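Local coordinates for putative uncharacterized protein (Archaeoglobus fulgidus, PDB 4KPP), which exchanges calcium ions for protons across the membrane, as a cation/proton antiporter of the sodium/calcium exchanger family, at residues Y99-T105 with E242-Q247. Coordinates in Å, arbitrary orientation, origin at the centre of the assembly. Numbering follows the deposited sequence.
Sequences YATANMT and EFLAVQ
The N-terminal parts of helices 96-127 and 242-267, one from each of the two sodium/calcium exchanger regions of this family, cross with N-to-C directions 53° apart (signed crossing angle -53°) and local axes 8.3 Å apart. Segment 242-247 widens into a pi-type turn at 245-247; CA of Asn-103 and CA of Gln-247 approach to 4.5 Å. Tyr-99 (chi1 m) lays its ring across Val-246 (chi1 t), whose CG2 sits 3.8 Å from the ring centroid, a CH-pi contact over the face. The edge of the same ring meets the face of Phe-243 in a T-shaped stack, centroids 5.4 Å apart and planes at 79°. Ala-102 points into the interface, its CB 4.0 Å from CD1 of Phe-243. Asn-103 (chi1 t) donates a hydrogen bond from ND2 to Val-246 O (2.8 Å). A water bridges Tyr-99 OH (2.6 Å) and Glu-242 OE1 (2.7 Å), while Glu-242 OE2 is salt-bridged to Arg-236. Apolar and aromatic packing thus joins the two regions away from the observed calcium, and the Asn-103 bond adds a directional polar link.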
ATOM      1  N   TYR A  99       4.267  -3.029 -17.001  1.00 24.19           N
ATOM      2  CA  TYR A  99       3.674  -3.714 -15.852  1.00 27.45           C
ATOM      3  C   TYR A  99       4.092  -3.093 -14.520  1.00 26.70           C
ATOM      4  O   TYR A  99       3.295  -3.024 -13.585  1.00 25.92           O
ATOM      5  CB  TYR A  99       4.016  -5.208 -15.862  1.00 28.52           C
ATOM      6  CG  TYR A  99       3.400  -5.994 -17.005  1.00 29.84           C
ATOM      7  CD1 TYR A  99       2.367  -5.463 -17.774  1.00 28.56           C
ATOM      8  CD2 TYR A  99       3.847  -7.275 -17.307  1.00 29.21           C
ATOM      9  CE1 TYR A  99       1.806  -6.188 -18.819  1.00 26.24           C
ATOM     10  CE2 TYR A  99       3.291  -8.006 -18.346  1.00 27.63           C
ATOM     11  CZ  TYR A  99       2.274  -7.460 -19.098  1.00 25.46           C
ATOM     12  OH  TYR A  99       1.728  -8.192 -20.130  1.00 26.98           O
ATOM     13  N   ALA A 100       5.339  -2.637 -14.441  1.00 25.20           N
ATOM     14  CA  ALA A 100       5.865  -2.059 -13.211  1.00 25.82           C
ATOM     15  C   ALA A 100       5.071  -0.828 -12.802  1.00 23.32           C
ATOM     16  O   ALA A 100       4.740  -0.650 -11.628  1.00 21.89           O
ATOM     17  CB  ALA A 100       7.343  -1.712 -13.368  1.00 28.23           C
ATOM     18  N   THR A 101       4.756   0.016 -13.777  1.00 23.90           N
ATOM     19  CA  THR A 101       4.022   1.244 -13.498  1.00 24.50           C
ATOM     20  C   THR A 101       2.525   0.981 -13.351  1.00 23.14           C
ATOM     21  O   THR A 101       1.863   1.577 -12.503  1.00 25.29           O
ATOM     22  CB  THR A 101       4.269   2.312 -14.572  1.00 26.75           C
ATOM     23  OG1 THR A 101       5.680   2.494 -14.740  1.00 27.92           O
ATOM     24  CG2 THR A 101       3.635   3.630 -14.155  1.00 27.36           C
ATOM     25  N   ALA A 102       2.002   0.076 -14.174  1.00 22.07           N
ATOM     26  CA  ALA A 102       0.595  -0.306 -14.102  1.00 22.31           C
ATOM     27  C   ALA A 102       0.247  -0.923 -12.749  1.00 20.24           C
ATOM     28  O   ALA A 102      -0.810  -0.644 -12.189  1.00 25.41           O
ATOM     29  CB  ALA A 102       0.239  -1.264 -15.234  1.00 25.01           C
ATOM     30  N   ASN A 103       1.136  -1.764 -12.230  1.00 19.18           N
ATOM     31  CA  ASN A 103       0.919  -2.402 -10.933  1.00 21.22           C
ATOM     32  C   ASN A 103       0.965  -1.390  -9.791  1.00 24.27           C
ATOM     33  O   ASN A 103       0.190  -1.470  -8.838  1.00 26.28           O
ATOM     34  CB  ASN A 103       1.946  -3.515 -10.703  1.00 20.18           C
ATOM     35  CG  ASN A 103       1.719  -4.258  -9.401  1.00 23.37           C
ATOM     36  OD1 ASN A 103       2.324  -3.940  -8.377  1.00 24.32           O
ATOM     37  ND2 ASN A 103       0.843  -5.257  -9.436  1.00 24.24           N
ATOM     38  N   MET A 104       1.879  -0.435  -9.905  1.00 22.37           N
ATOM     39  CA  MET A 104       2.044   0.607  -8.902  1.00 18.90           C
ATOM     40  C   MET A 104       0.827   1.530  -8.851  1.00 19.98           C
ATOM     41  O   MET A 104       0.333   1.871  -7.774  1.00 21.62           O
ATOM     42  CB  MET A 104       3.297   1.422  -9.215  1.00 20.22           C
ATOM     43  CG  MET A 104       3.725   2.367  -8.114  1.00 24.14           C
ATOM     44  SD  MET A 104       3.852   4.059  -8.718  1.00 55.00           S
ATOM     45  CE  MET A 104       2.148   4.543  -8.686  1.00 13.20           C
ATOM     46  N   THR A 105       0.357   1.947 -10.021  1.00 20.29           N
ATOM     47  CA  THR A 105      -0.797   2.832 -10.107  1.00 22.47           C
ATOM     48  C   THR A 105      -2.061   2.095  -9.682  1.00 23.76           C
ATOM     49  O   THR A 105      -2.948   2.669  -9.042  1.00 23.43           O
ATOM     50  CB  THR A 105      -0.973   3.400 -11.529  1.00 26.16           C
ATOM     51  OG1 THR A 105      -0.989   2.326 -12.477  1.00 29.88           O
ATOM     52  CG2 THR A 105       0.169   4.356 -11.870  1.00 23.83           C
ATOM     53  N   GLU A 242      -3.765  -8.801 -20.016  1.00 32.00           N
ATOM     54  CA  GLU A 242      -2.774  -8.926 -18.953  1.00 34.48           C
ATOM     55  C   GLU A 242      -2.686  -7.686 -18.065  1.00 32.73           C
ATOM     56  O   GLU A 242      -2.310  -7.780 -16.896  1.00 27.40           O
ATOM     57  CB  GLU A 242      -1.399  -9.240 -19.547  1.00 39.66           C
ATOM     58  CG  GLU A 242      -1.306 -10.597 -20.223  1.00 46.20           C
ATOM     59  CD  GLU A 242      -0.059 -10.734 -21.073  1.00 55.08           C
ATOM     60  OE1 GLU A 242       0.089  -9.951 -22.034  1.00 62.05           O
ATOM     61  OE2 GLU A 242       0.774 -11.619 -20.782  1.00 54.86           O
ATOM     62  N   PHE A 243      -3.031  -6.528 -18.620  1.00 36.91           N
ATOM     63  CA  PHE A 243      -2.978  -5.284 -17.861  1.00 33.73           C
ATOM     64  C   PHE A 243      -3.993  -5.269 -16.732  1.00 30.58           C
ATOM     65  O   PHE A 243      -3.761  -4.659 -15.692  1.00 25.25           O
ATOM     66  CB  PHE A 243      -3.181  -4.069 -18.768  1.00 36.02           C
ATOM     67  CG  PHE A 243      -1.924  -3.603 -19.434  1.00 40.83           C
ATOM     68  CD1 PHE A 243      -0.965  -2.904 -18.715  1.00 42.65           C
ATOM     69  CD2 PHE A 243      -1.693  -3.863 -20.775  1.00 43.22           C
ATOM     70  CE1 PHE A 243       0.204  -2.473 -19.321  1.00 43.97           C
ATOM     71  CE2 PHE A 243      -0.529  -3.435 -21.390  1.00 47.39           C
ATOM     72  CZ  PHE A 243       0.423  -2.738 -20.662  1.00 46.98           C
ATOM     73  N   LEU A 244      -5.117  -5.947 -16.936  1.00 32.28           N
ATOM     74  CA  LEU A 244      -6.144  -6.028 -15.908  1.00 35.72           C
ATOM     75  C   LEU A 244      -5.660  -6.868 -14.726  1.00 34.44           C
ATOM     76  O   LEU A 244      -5.956  -6.561 -13.570  1.00 36.40           O
ATOM     77  CB  LEU A 244      -7.436  -6.602 -16.487  1.00 42.22           C
ATOM     78  CG  LEU A 244      -8.057  -5.829 -17.657  1.00 46.81           C
ATOM     79  CD1 LEU A 244      -9.312  -6.529 -18.156  1.00 47.33           C
ATOM     80  CD2 LEU A 244      -8.360  -4.382 -17.275  1.00 45.29           C
ATOM     81  N   ALA A 245      -4.907  -7.922 -15.022  1.00 29.32           N
ATOM     82  CA  ALA A 245      -4.356  -8.788 -13.986  1.00 28.49           C
ATOM     83  C   ALA A 245      -3.252  -8.071 -13.210  1.00 26.52           C
ATOM     84  O   ALA A 245      -3.243  -8.070 -11.982  1.00 24.92           O
ATOM     85  CB  ALA A 245      -3.827 -10.081 -14.600  1.00 25.48           C
ATOM     86  N   VAL A 246      -2.331  -7.457 -13.944  1.00 27.15           N
ATOM     87  CA  VAL A 246      -1.213  -6.723 -13.356  1.00 26.53           C
ATOM     88  C   VAL A 246      -1.679  -5.535 -12.516  1.00 26.39           C
ATOM     89  O   VAL A 246      -1.150  -5.277 -11.433  1.00 22.84           O
ATOM     90  CB  VAL A 246      -0.244  -6.222 -14.456  1.00 26.63           C
ATOM     91  CG1 VAL A 246       0.760  -5.224 -13.888  1.00 29.81           C
ATOM     92  CG2 VAL A 246       0.469  -7.394 -15.106  1.00 20.59           C
ATOM     93  N   GLN A 247      -2.688  -4.829 -13.011  1.00 29.93           N
ATOM     94  CA  GLN A 247      -3.127  -3.588 -12.384  1.00 26.72           C
ATOM     95  C   GLN A 247      -4.173  -3.792 -11.293  1.00 28.67           C
ATOM     96  O   GLN A 247      -4.176  -3.076 -10.291  1.00 30.16           O
ATOM     97  CB  GLN A 247      -3.664  -2.629 -13.445  1.00 29.31           C
ATOM     98  CG  GLN A 247      -3.862  -1.210 -12.970  1.00 37.81           C
ATOM     99  CD  GLN A 247      -4.053  -0.238 -14.119  1.00 38.81           C
ATOM    100  OE1 GLN A 247      -3.578   0.894 -14.070  1.00 42.49           O
ATOM    101  NE2 GLN A 247      -4.753  -0.676 -15.158  1.00 33.38           N
TER
HETATM  102  O   HOH W   1       0.330  -7.304 -22.074  1.00 32.21           O